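Local atomic coordinates of extracellular ligand-binding receptor (Sphaerobacter thermophilus, PDB entry 4ZPJ), a protein that probably serves as the extracellular substrate-binding component of an ABC transporter, capturing a small solute and handing it to the membrane permease. Residues Asn175-Ala186 / Glu207-Phe216; Tyr192-Tyr202 / Ala246-His257. One frame throughout, in Å; residues are numbered along the deposited sequence.

Interaction 1 of 2, residues Asn175-Ala186 / Glu207-Phe216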
loop_
_atom_site.group_PDB
_atom_site.type_symbol
_atom_site.label_atom_id
_atom_site.label_comp_id
_atom_site.label_asym_id
_atom_site.label_seq_id
_atom_site.Cartn_x
_atom_site.Cartn_y
_atom_site.Cartn_z
ATOM N N ASN A 175 -4.799 1.585 -5.793
ATOM C CA ASN A 175 -5.887 1.403 -4.817
ATOM C C ASN A 175 -6.797 0.254 -5.172
ATOM O O ASN A 175 -7.251 0.144 -6.301
ATOM C CB ASN A 175 -6.777 2.650 -4.756
ATOM C CG ASN A 175 -6.086 3.797 -4.103
ATOM O OD1 ASN A 175 -5.368 3.601 -3.173
ATOM N ND2 ASN A 175 -6.219 4.951 -4.649
ATOM N N GLY A 176 -7.081 -0.555 -4.190
ATOM C CA GLY A 176 -7.878 -1.734 -4.348
ATOM C C GLY A 176 -7.134 -3.039 -4.633
ATOM O O GLY A 176 -7.729 -4.142 -4.584
ATOM N N GLN A 177 -5.859 -2.955 -4.959
ATOM C CA GLN A 177 -5.140 -4.131 -5.506
ATOM C C GLN A 177 -4.941 -5.243 -4.459
ATOM O O GLN A 177 -4.902 -6.392 -4.822
ATOM C CB GLN A 177 -3.786 -3.680 -6.108
ATOM C CG GLN A 177 -2.902 -4.756 -6.709
ATOM C CD GLN A 177 -1.625 -4.237 -7.376
ATOM O OE1 GLN A 177 -1.400 -3.061 -7.394
ATOM N NE2 GLN A 177 -0.784 -5.147 -7.915
ATOM N N TYR A 178 -4.785 -4.907 -3.176
ATOM C CA TYR A 178 -4.611 -5.929 -2.173
ATOM C C TYR A 178 -5.941 -6.371 -1.549
ATOM O O TYR A 178 -6.013 -7.452 -0.989
ATOM C CB TYR A 178 -3.537 -5.554 -1.125
ATOM C CG TYR A 178 -3.782 -4.334 -0.375
ATOM C CD1 TYR A 178 -4.725 -4.329 0.650
ATOM C CD2 TYR A 178 -3.095 -3.148 -0.662
ATOM C CE1 TYR A 178 -5.013 -3.172 1.338
ATOM C CE2 TYR A 178 -3.371 -2.000 0.034
ATOM C CZ TYR A 178 -4.338 -2.029 1.047
ATOM O OH TYR A 178 -4.664 -0.953 1.809
ATOM N N ASP A 179 -6.998 -5.583 -1.738
ATOM C CA ASP A 179 -8.332 -5.982 -1.348
ATOM C C ASP A 179 -9.122 -6.802 -2.384
ATOM O O ASP A 179 -9.985 -7.598 -2.019
ATOM C CB ASP A 179 -9.121 -4.743 -0.891
ATOM C CG ASP A 179 -8.546 -4.160 0.402
ATOM O OD1 ASP A 179 -8.130 -5.013 1.258
ATOM O OD2 ASP A 179 -8.478 -2.889 0.566
ATOM N N ALA A 180 -8.859 -6.624 -3.658
ATOM C CA ALA A 180 -9.651 -7.270 -4.668
ATOM C C ALA A 180 -9.617 -8.798 -4.537
ATOM O O ALA A 180 -10.649 -9.419 -4.687
ATOM C CB ALA A 180 -9.146 -6.861 -6.018
ATOM N N PRO A 181 -8.470 -9.408 -4.198
ATOM C CA PRO A 181 -8.497 -10.913 -4.046
ATOM C C PRO A 181 -9.389 -11.408 -2.928
ATOM O O PRO A 181 -9.834 -12.571 -2.952
ATOM C CB PRO A 181 -7.015 -11.282 -3.773
ATOM C CG PRO A 181 -6.258 -10.138 -4.420
ATOM C CD PRO A 181 -7.087 -8.906 -4.049
ATOM N N ALA A 182 -9.705 -10.521 -1.988
ATOM C CA ALA A 182 -10.628 -10.879 -0.919
ATOM C C ALA A 182 -12.016 -11.057 -1.440
ATOM O O ALA A 182 -12.822 -11.765 -0.839
ATOM C CB ALA A 182 -10.598 -9.842 0.217
ATOM N N ALA A 183 -12.309 -10.489 -2.592
ATOM C CA ALA A 183 -13.611 -10.645 -3.206
ATOM C C ALA A 183 -13.699 -12.011 -3.856
ATOM O O ALA A 183 -14.737 -12.668 -3.777
ATOM C CB ALA A 183 -13.828 -9.579 -4.249
ATOM N N ASP A 184 -12.613 -12.443 -4.483
ATOM C CA ASP A 184 -12.537 -13.854 -4.939
ATOM C C ASP A 184 -12.687 -14.805 -3.788
ATOM O O ASP A 184 -13.419 -15.760 -3.884
ATOM C CB ASP A 184 -11.210 -14.137 -5.670
ATOM C CG ASP A 184 -11.108 -13.321 -6.938
ATOM O OD1 ASP A 184 -11.818 -13.621 -7.921
ATOM O OD2 ASP A 184 -10.406 -12.314 -6.943
ATOM N N TYR A 185 -11.977 -14.549 -2.702
ATOM C CA TYR A 185 -12.077 -15.398 -1.535
ATOM C C TYR A 185 -13.505 -15.446 -1.004
ATOM O O TYR A 185 -13.985 -16.503 -0.631
ATOM C CB TYR A 185 -11.166 -14.874 -0.435
ATOM C CG TYR A 185 -10.992 -15.830 0.708
ATOM C CD1 TYR A 185 -10.124 -16.919 0.598
ATOM C CD2 TYR A 185 -11.706 -15.665 1.881
ATOM C CE1 TYR A 185 -9.955 -17.802 1.648
ATOM C CE2 TYR A 185 -11.563 -16.549 2.931
ATOM C CZ TYR A 185 -10.695 -17.633 2.797
ATOM O OH TYR A 185 -10.519 -18.523 3.825
ATOM N N ALA A 186 -14.170 -14.295 -0.975
ATOM C CA ALA A 186 -15.559 -14.196 -0.478
ATOM C C ALA A 186 -16.516 -15.063 -1.300
ATOM O O ALA A 186 -17.412 -15.732 -0.745
ATOM C CB ALA A 186 -16.029 -12.751 -0.528
ATOM N N GLU A 207 -12.242 4.169 -5.272
ATOM C CA GLU A 207 -11.430 3.270 -6.105
ATOM C C GLU A 207 -11.349 1.896 -5.498
ATOM O O GLU A 207 -11.338 0.912 -6.246
ATOM C CB GLU A 207 -10.037 3.838 -6.343
ATOM C CG GLU A 207 -10.054 5.155 -7.155
ATOM C CD GLU A 207 -8.677 5.717 -7.490
ATOM O OE1 GLU A 207 -7.630 5.121 -7.088
ATOM O OE2 GLU A 207 -8.648 6.761 -8.189
ATOM N N GLU A 208 -11.271 1.811 -4.161
ATOM C CA GLU A 208 -11.318 0.509 -3.448
ATOM C C GLU A 208 -12.670 -0.211 -3.589
ATOM O O GLU A 208 -12.723 -1.450 -3.752
ATOM C CB GLU A 208 -11.061 0.717 -1.993
ATOM C CG GLU A 208 -9.634 1.131 -1.655
ATOM C CD GLU A 208 -8.718 -0.047 -1.254
ATOM O OE1 GLU A 208 -9.243 -1.184 -1.051
ATOM O OE2 GLU A 208 -7.486 0.198 -1.087
HETATM N N MSE A 209 -13.766 0.554 -3.538
HETATM C CA MSE A 209 -15.101 -0.033 -3.749
HETATM C C MSE A 209 -15.188 -0.598 -5.156
HETATM O O MSE A 209 -15.657 -1.733 -5.370
HETATM C CB MSE A 209 -16.248 0.951 -3.466
HETATM C CG MSE A 209 -16.391 1.066 -1.961
HETATM SE SE MSE A 209 -18.024 2.036 -1.404
HETATM C CE MSE A 209 -17.873 3.612 -2.536
ATOM N N ALA A 210 -14.709 0.173 -6.121
ATOM C CA ALA A 210 -14.784 -0.216 -7.524
ATOM C C ALA A 210 -13.950 -1.428 -7.826
ATOM O O ALA A 210 -14.333 -2.240 -8.653
ATOM C CB ALA A 210 -14.360 0.947 -8.412
ATOM N N ALA A 211 -12.824 -1.586 -7.139
ATOM C CA ALA A 211 -11.936 -2.686 -7.415
ATOM C C ALA A 211 -12.544 -3.940 -6.811
ATOM O O ALA A 211 -12.509 -5.003 -7.413
ATOM C CB ALA A 211 -10.543 -2.397 -6.874
ATOM N N PHE A 212 -13.150 -3.792 -5.634
ATOM C CA PHE A 212 -13.798 -4.907 -4.987
ATOM C C PHE A 212 -14.997 -5.400 -5.785
ATOM O O PHE A 212 -15.152 -6.585 -5.986
ATOM C CB PHE A 212 -14.231 -4.568 -3.572
ATOM C CG PHE A 212 -14.529 -5.784 -2.741
ATOM C CD1 PHE A 212 -15.770 -6.415 -2.814
ATOM C CD2 PHE A 212 -13.542 -6.340 -1.921
ATOM C CE1 PHE A 212 -16.046 -7.539 -2.068
ATOM C CE2 PHE A 212 -13.825 -7.450 -1.143
ATOM C CZ PHE A 212 -15.075 -8.057 -1.225
ATOM N N ARG A 213 -15.860 -4.469 -6.167
ATOM C CA ARG A 213 -17.023 -4.741 -7.005
ATOM C C ARG A 213 -16.648 -5.507 -8.271
ATOM O O ARG A 213 -17.293 -6.500 -8.653
ATOM C CB ARG A 213 -17.644 -3.414 -7.440
ATOM C CG ARG A 213 -18.715 -3.542 -8.501
ATOM C CD ARG A 213 -19.211 -2.192 -9.025
ATOM N NE ARG A 213 -20.006 -1.446 -8.047
ATOM C CZ ARG A 213 -21.303 -1.640 -7.800
ATOM N NH1 ARG A 213 -21.924 -0.885 -6.892
ATOM N NH2 ARG A 213 -21.987 -2.575 -8.451
ATOM N N SER A 214 -15.643 -4.987 -8.949
ATOM C CA SER A 214 -15.206 -5.541 -10.223
ATOM C C SER A 214 -14.841 -7.013 -10.097
ATOM O O SER A 214 -15.361 -7.825 -10.840
ATOM C CB SER A 214 -14.018 -4.737 -10.742
ATOM O OG SER A 214 -13.451 -5.357 -11.865
ATOM N N ARG A 215 -14.007 -7.375 -9.134
ATOM C CA ARG A 215 -13.685 -8.787 -8.934
ATOM C C ARG A 215 -14.847 -9.597 -8.447
ATOM O O ARG A 215 -14.959 -10.781 -8.781
ATOM C CB ARG A 215 -12.592 -9.009 -7.885
ATOM C CG ARG A 215 -11.226 -8.464 -8.175
ATOM C CD ARG A 215 -10.563 -9.087 -9.372
ATOM N NE ARG A 215 -10.344 -10.512 -9.241
ATOM C CZ ARG A 215 -9.655 -11.221 -10.133
ATOM N NH1 ARG A 215 -9.142 -10.619 -11.189
ATOM N NH2 ARG A 215 -9.494 -12.540 -9.977
ATOM N N PHE A 216 -15.700 -8.999 -7.599
ATOM C CA PHE A 216 -16.774 -9.787 -6.995
ATOM C C PHE A 216 -17.729 -10.025 -8.090
ATOM O O PHE A 216 -18.289 -11.106 -8.183
ATOM C CB PHE A 216 -17.387 -9.081 -5.761
ATOM C CG PHE A 216 -18.372 -9.913 -4.961
ATOM C CD1 PHE A 216 -17.980 -11.056 -4.322
ATOM C CD2 PHE A 216 -19.691 -9.510 -4.826
ATOM C CE1 PHE A 216 -18.886 -11.827 -3.587
ATOM C CE2 PHE A 216 -20.617 -10.246 -4.084
ATOM C CZ PHE A 216 -20.214 -11.410 -3.461
HETATM O O HOH W 1 -5.944 2.192 -0.958
HETATM O O HOH W 2 -6.168 -2.556 -1.805
HETATM O O HOH W 3 -12.937 -12.556 -9.858
#
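Two neighbouring helices, 180-186 and 207-216, pack side by side on one face of a parallel beta sheet, the axes of these short segments 7.9 Å apart and crossing at -35°. Alanines line the close approach: Ala183 CB sits over the centre of the Phe212 ring, a CH-pi contact 3.6 Å from the centroid. Phe212 CG, anti to the backbone N (chi1 -163°), carries the ring there. Phe216 turns its edge to Ala183 O. Ahead of the first helix, Gly176 lets Ala211 CB come to 3.7 Å from its CA; a side chain there would collide with that methyl. In sequence the helices precede and follow strand 194-200, consistent with the alpha/beta lobes of the leucine-binding protein family. At one end, Asn175 ND2 gives a straight bond of 2.8 Å to Glu207 OE1, met from above the carboxylate plane. Glu208, bent at chi2 (-95°), brings OE1 to 2.5 Å from Asp179 OD2; one acid probably holds a proton and donates it, and OD2 is also hydrogen-bonded to Ser284 OG. At the other end Arg215 NE forms a salt bridge with Asp184, its N-H directed at the syn lone pair of OD2 at 2.9 Å, while NH2 adds weaker bonds to both oxygens and NH1 bonds Ser422 O. A leucine in its place would probably leave the Asp184 carboxylate without its cationic mate and the C-terminal tail without this tie.

Interaction 2 of 2, residues Tyr192-Tyr202 / Ala246-His257. With ZN (zinc ion), chain G.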
loop_
_atom_site.group_PDB
_atom_site.type_symbol
_atom_site.label_atom_id
_atom_site.label_comp_id
_atom_site.label_asym_id
_atom_site.label_seq_id
_atom_site.Cartn_x
_atom_site.Cartn_y
_atom_site.Cartn_z
ATOM N N TYR A 192 -20.173 -16.318 -0.423
ATOM C CA TYR A 192 -20.998 -15.114 -0.456
ATOM C C TYR A 192 -21.409 -14.793 -1.877
ATOM O O TYR A 192 -20.631 -14.937 -2.817
ATOM C CB TYR A 192 -20.236 -13.912 0.163
ATOM C CG TYR A 192 -19.798 -14.107 1.595
ATOM C CD1 TYR A 192 -20.485 -14.971 2.477
ATOM C CD2 TYR A 192 -18.731 -13.389 2.091
ATOM C CE1 TYR A 192 -20.053 -15.142 3.803
ATOM C CE2 TYR A 192 -18.291 -13.550 3.388
ATOM C CZ TYR A 192 -18.942 -14.417 4.240
ATOM O OH TYR A 192 -18.443 -14.528 5.534
ATOM N N ARG A 193 -22.636 -14.340 -2.037
ATOM C CA ARG A 193 -23.170 -14.082 -3.362
ATOM C C ARG A 193 -23.595 -12.654 -3.554
ATOM O O ARG A 193 -23.602 -12.163 -4.691
ATOM C CB ARG A 193 -24.353 -15.022 -3.682
ATOM C CG ARG A 193 -23.944 -16.485 -3.761
ATOM C CD ARG A 193 -22.970 -16.693 -4.921
ATOM N NE ARG A 193 -22.445 -18.054 -5.024
ATOM C CZ ARG A 193 -21.262 -18.496 -4.567
ATOM N NH1 ARG A 193 -20.387 -17.707 -3.913
ATOM N NH2 ARG A 193 -20.941 -19.769 -4.782
ATOM N N ARG A 194 -23.976 -11.999 -2.466
ATOM C CA ARG A 194 -24.530 -10.656 -2.518
ATOM C C ARG A 194 -23.825 -9.846 -1.452
ATOM O O ARG A 194 -23.807 -10.253 -0.288
ATOM C CB ARG A 194 -26.024 -10.773 -2.212
ATOM C CG ARG A 194 -26.919 -11.062 -3.421
ATOM C CD ARG A 194 -28.080 -12.063 -3.188
ATOM N NE ARG A 194 -28.956 -11.884 -2.005
ATOM C CZ ARG A 194 -28.910 -12.594 -0.851
ATOM N NH1 ARG A 194 -29.776 -12.309 0.119
ATOM N NH2 ARG A 194 -28.005 -13.571 -0.621
HETATM N N MSE A 195 -23.219 -8.721 -1.790
HETATM C CA MSE A 195 -22.490 -7.955 -0.761
HETATM C C MSE A 195 -22.840 -6.501 -0.763
HETATM O O MSE A 195 -23.309 -5.994 -1.776
HETATM C CB MSE A 195 -20.980 -8.128 -0.904
HETATM C CG MSE A 195 -20.565 -9.547 -0.514
HETATM SE SE MSE A 195 -18.643 -9.827 -0.375
HETATM C CE MSE A 195 -18.190 -8.335 0.863
ATOM N N VAL A 196 -22.654 -5.871 0.405
ATOM C CA VAL A 196 -22.710 -4.430 0.619
ATOM C C VAL A 196 -21.304 -3.888 0.743
ATOM O O VAL A 196 -20.419 -4.519 1.370
ATOM C CB VAL A 196 -23.442 -4.069 1.920
ATOM C CG1 VAL A 196 -23.425 -2.571 2.194
ATOM C CG2 VAL A 196 -24.884 -4.512 1.833
ATOM N N LEU A 197 -21.097 -2.706 0.174
ATOM C CA LEU A 197 -19.803 -2.042 0.226
ATOM C C LEU A 197 -19.889 -0.763 1.035
ATOM O O LEU A 197 -20.861 -0.027 0.942
ATOM C CB LEU A 197 -19.346 -1.676 -1.181
ATOM C CG LEU A 197 -19.236 -2.746 -2.249
ATOM C CD1 LEU A 197 -18.597 -2.156 -3.505
ATOM C CD2 LEU A 197 -18.394 -3.878 -1.697
ATOM N N HIS A 198 -18.837 -0.477 1.777
ATOM C CA HIS A 198 -18.774 0.711 2.535
ATOM C C HIS A 198 -17.398 1.302 2.529
ATOM O O HIS A 198 -16.425 0.564 2.645
ATOM C CB HIS A 198 -19.192 0.400 3.973
ATOM C CG HIS A 198 -18.824 1.462 4.938
ATOM N ND1 HIS A 198 -19.458 2.680 4.960
ATOM C CD2 HIS A 198 -17.874 1.508 5.902
ATOM C CE1 HIS A 198 -18.952 3.414 5.928
ATOM N NE2 HIS A 198 -17.979 2.735 6.502
ATOM N N ALA A 199 -17.299 2.620 2.380
ATOM C CA ALA A 199 -16.012 3.304 2.476
ATOM C C ALA A 199 -16.090 4.695 2.979
ATOM O O ALA A 199 -17.123 5.353 2.861
ATOM C CB ALA A 199 -15.339 3.354 1.121
ATOM N N ALA A 200 -14.955 5.178 3.473
ATOM C CA ALA A 200 -14.789 6.594 3.724
ATOM C C ALA A 200 -14.940 7.294 2.386
ATOM O O ALA A 200 -14.536 6.752 1.347
ATOM C CB ALA A 200 -13.413 6.875 4.297
ATOM N N ASP A 201 -15.501 8.485 2.411
ATOM C CA ASP A 201 -15.876 9.197 1.193
ATOM C C ASP A 201 -14.728 10.034 0.695
ATOM O O ASP A 201 -14.695 11.270 0.899
ATOM C CB ASP A 201 -17.062 10.132 1.469
ATOM C CG ASP A 201 -17.754 10.629 0.182
ATOM O OD1 ASP A 201 -17.217 10.386 -0.943
ATOM O OD2 ASP A 201 -18.859 11.233 0.313
ATOM N N TYR A 202 -13.787 9.380 0.039
ATOM C CA TYR A 202 -12.769 10.089 -0.724
ATOM C C TYR A 202 -12.308 9.195 -1.890
ATOM O O TYR A 202 -12.799 8.048 -2.070
ATOM C CB TYR A 202 -11.624 10.589 0.186
ATOM C CG TYR A 202 -10.707 9.502 0.772
ATOM C CD1 TYR A 202 -11.232 8.434 1.514
ATOM C CD2 TYR A 202 -9.321 9.568 0.621
ATOM C CE1 TYR A 202 -10.415 7.464 2.073
ATOM C CE2 TYR A 202 -8.484 8.594 1.163
ATOM C CZ TYR A 202 -9.044 7.539 1.888
ATOM O OH TYR A 202 -8.283 6.567 2.455
ATOM N N ALA A 246 -29.340 -2.638 4.108
ATOM C CA ALA A 246 -28.932 -3.169 2.835
ATOM C C ALA A 246 -28.619 -4.663 2.981
ATOM O O ALA A 246 -29.003 -5.481 2.123
ATOM C CB ALA A 246 -27.746 -2.414 2.304
ATOM N N ALA A 247 -28.010 -5.036 4.098
ATOM C CA ALA A 247 -27.629 -6.423 4.299
ATOM C C ALA A 247 -28.761 -7.351 4.610
ATOM O O ALA A 247 -28.520 -8.531 4.781
ATOM C CB ALA A 247 -26.569 -6.544 5.369
ATOM N N ALA A 248 -29.995 -6.861 4.674
ATOM C CA ALA A 248 -31.130 -7.775 4.709
ATOM C C ALA A 248 -31.141 -8.631 3.443
ATOM O O ALA A 248 -31.488 -9.808 3.480
ATOM C CB ALA A 248 -32.453 -7.013 4.847
ATOM N N GLU A 249 -30.748 -8.040 2.322
ATOM C CA GLU A 249 -30.646 -8.787 1.078
ATOM C C GLU A 249 -29.190 -9.097 0.697
ATOM O O GLU A 249 -28.839 -9.065 -0.480
ATOM C CB GLU A 249 -31.370 -8.014 -0.033
ATOM C CG GLU A 249 -32.892 -7.901 0.183
ATOM C CD GLU A 249 -33.627 -9.253 0.220
ATOM O OE1 GLU A 249 -33.505 -9.984 1.230
ATOM O OE2 GLU A 249 -34.352 -9.585 -0.748
ATOM N N ALA A 250 -28.341 -9.413 1.673
ATOM C CA ALA A 250 -26.915 -9.584 1.396
ATOM C C ALA A 250 -26.311 -10.602 2.324
ATOM O O ALA A 250 -26.868 -10.893 3.370
ATOM C CB ALA A 250 -26.175 -8.270 1.546
ATOM N N ASP A 251 -25.158 -11.129 1.938
ATOM C CA ASP A 251 -24.465 -12.096 2.753
ATOM C C ASP A 251 -23.306 -11.499 3.598
ATOM O O ASP A 251 -22.925 -12.121 4.581
ATOM C CB ASP A 251 -23.948 -13.219 1.858
ATOM C CG ASP A 251 -25.038 -13.761 0.953
ATOM O OD1 ASP A 251 -26.111 -14.124 1.532
ATOM O OD2 ASP A 251 -24.821 -13.791 -0.318
ATOM N N ALA A 252 -22.776 -10.329 3.229
ATOM C CA ALA A 252 -21.526 -9.800 3.846
ATOM C C ALA A 252 -21.274 -8.362 3.469
ATOM O O ALA A 252 -21.888 -7.871 2.550
ATOM C CB ALA A 252 -20.282 -10.628 3.463
ATOM N N VAL A 253 -20.331 -7.728 4.152
ATOM C CA VAL A 253 -19.982 -6.348 3.908
ATOM C C VAL A 253 -18.499 -6.243 3.672
ATOM O O VAL A 253 -17.783 -6.892 4.351
ATOM C CB VAL A 253 -20.255 -5.508 5.183
ATOM C CG1 VAL A 253 -19.905 -4.044 4.958
ATOM C CG2 VAL A 253 -21.698 -5.655 5.557
ATOM N N PHE A 254 -18.058 -5.425 2.732
ATOM C CA PHE A 254 -16.659 -5.037 2.619
ATOM C C PHE A 254 -16.547 -3.567 3.025
ATOM O O PHE A 254 -17.343 -2.767 2.558
ATOM C CB PHE A 254 -16.147 -5.213 1.195
ATOM C CG PHE A 254 -14.819 -4.510 0.927
ATOM C CD1 PHE A 254 -13.602 -5.088 1.293
ATOM C CD2 PHE A 254 -14.783 -3.297 0.315
ATOM C CE1 PHE A 254 -12.385 -4.429 1.073
ATOM C CE2 PHE A 254 -13.583 -2.630 0.083
ATOM C CZ PHE A 254 -12.394 -3.186 0.455
ATOM N N ALA A 255 -15.580 -3.215 3.876
ATOM C CA ALA A 255 -15.358 -1.828 4.317
ATOM C C ALA A 255 -13.886 -1.369 4.262
ATOM O O ALA A 255 -12.933 -2.106 4.667
ATOM C CB ALA A 255 -15.861 -1.656 5.715
ATOM N N PHE A 256 -13.710 -0.145 3.766
ATOM C CA PHE A 256 -12.404 0.527 3.697
ATOM C C PHE A 256 -12.431 1.944 4.241
ATOM O O PHE A 256 -13.298 2.737 3.879
ATOM C CB PHE A 256 -11.938 0.592 2.249
ATOM C CG PHE A 256 -10.797 1.518 2.027
ATOM C CD1 PHE A 256 -11.021 2.874 1.759
ATOM C CD2 PHE A 256 -9.499 1.041 2.055
ATOM C CE1 PHE A 256 -9.960 3.743 1.551
ATOM C CE2 PHE A 256 -8.417 1.908 1.848
ATOM C CZ PHE A 256 -8.655 3.258 1.585
ATOM N N HIS A 257 -11.463 2.262 5.099
ATOM C CA HIS A 257 -11.254 3.621 5.604
ATOM C C HIS A 257 -9.826 4.034 5.537
ATOM O O HIS A 257 -9.512 5.158 5.868
ATOM C CB HIS A 257 -11.663 3.723 7.058
ATOM C CG HIS A 257 -13.075 3.377 7.293
ATOM N ND1 HIS A 257 -13.510 2.069 7.414
ATOM C CD2 HIS A 257 -14.175 4.156 7.338
ATOM C CE1 HIS A 257 -14.817 2.069 7.587
ATOM N NE2 HIS A 257 -15.248 3.321 7.504
HETATM ZN ZN ZN G . -17.515 10.568 -2.868
HETATM O O HOH W 4 -15.717 11.861 -3.205
HETATM O O HOH W 5 -19.450 10.143 -2.620
#
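Strands 194-200 and 252-256 run parallel as neighbours in a beta sheet, their side chains filling spaces on its two faces. Backbone bonds run from Val196 N to Ala252 O, Phe254 N to Val196 O, His198 N to Phe254 O, Phe256 N to His198 O and Ala200 N to Phe256 O. On the face of Leu197 and Phe254, the selenomethionine Met195 curls at chi3 (53°) so that CE drops over the adjoining backbone, 3.5 Å from Phe254 N. Phe254 CB is touched by this methyl and, from another direction, by Leu197 CD2. Further along, Phe256 CE1 meets Tyr202 OH at 3.4 Å, the side chains crossing at about a right angle. On the other face Val196 CG2 fills a hollow lined by Ala246, Ala247 and Ala250, 3.6 Å from Ala246 CB. Beyond it the His198 and His257 rings meet rim to rim, joined through their NE2 atoms at 3.0 Å; Val227 O and Asp287 hold the respective ND1 atoms. At the entry to the strands, Ala252 CB rests off-centre over one face of the Tyr192 ring. Beside it, Asp251 OD2 accepts the backbone N-H groups of Arg193 and Arg194 from opposite faces of its plane, and OD1 forms a salt bridge with Arg194 NH2 at 2.9 Å. Asp201 OD1, next to Ala200, binds zinc with His206 and two waters. The four-stranded parallel sheet with helices on both faces is consistent with the Rossmann-like lobes of periplasmic binding proteins. Strand 222-229 lies beyond 194-200 and 281-283 beyond 252-256; helix 203-218 packs against the Met195 face and helix 261-272 against the His198 face.

Overall arrangement
Interaction 1 joins two helices on one side of the sheet, and interaction 2 joins two strands within it; the two share a chain path, since strand 194-200 lies between helices 180-188 and 203-218. They meet largely through apolar packing, Phe212 on Phe254 and Phe216 on Met195, with one probable backbone hydrogen bond from Tyr192 N to Ala186 O. Interaction 1 is the more buried, held by alanines against phenylalanine rings, with carboxylates and an arginine toward its ends. Interaction 2 relies on a ladder of backbone bonds; its strand core is buried, whereas Arg193 and the turn at Ala248 and Glu249 reach the surface.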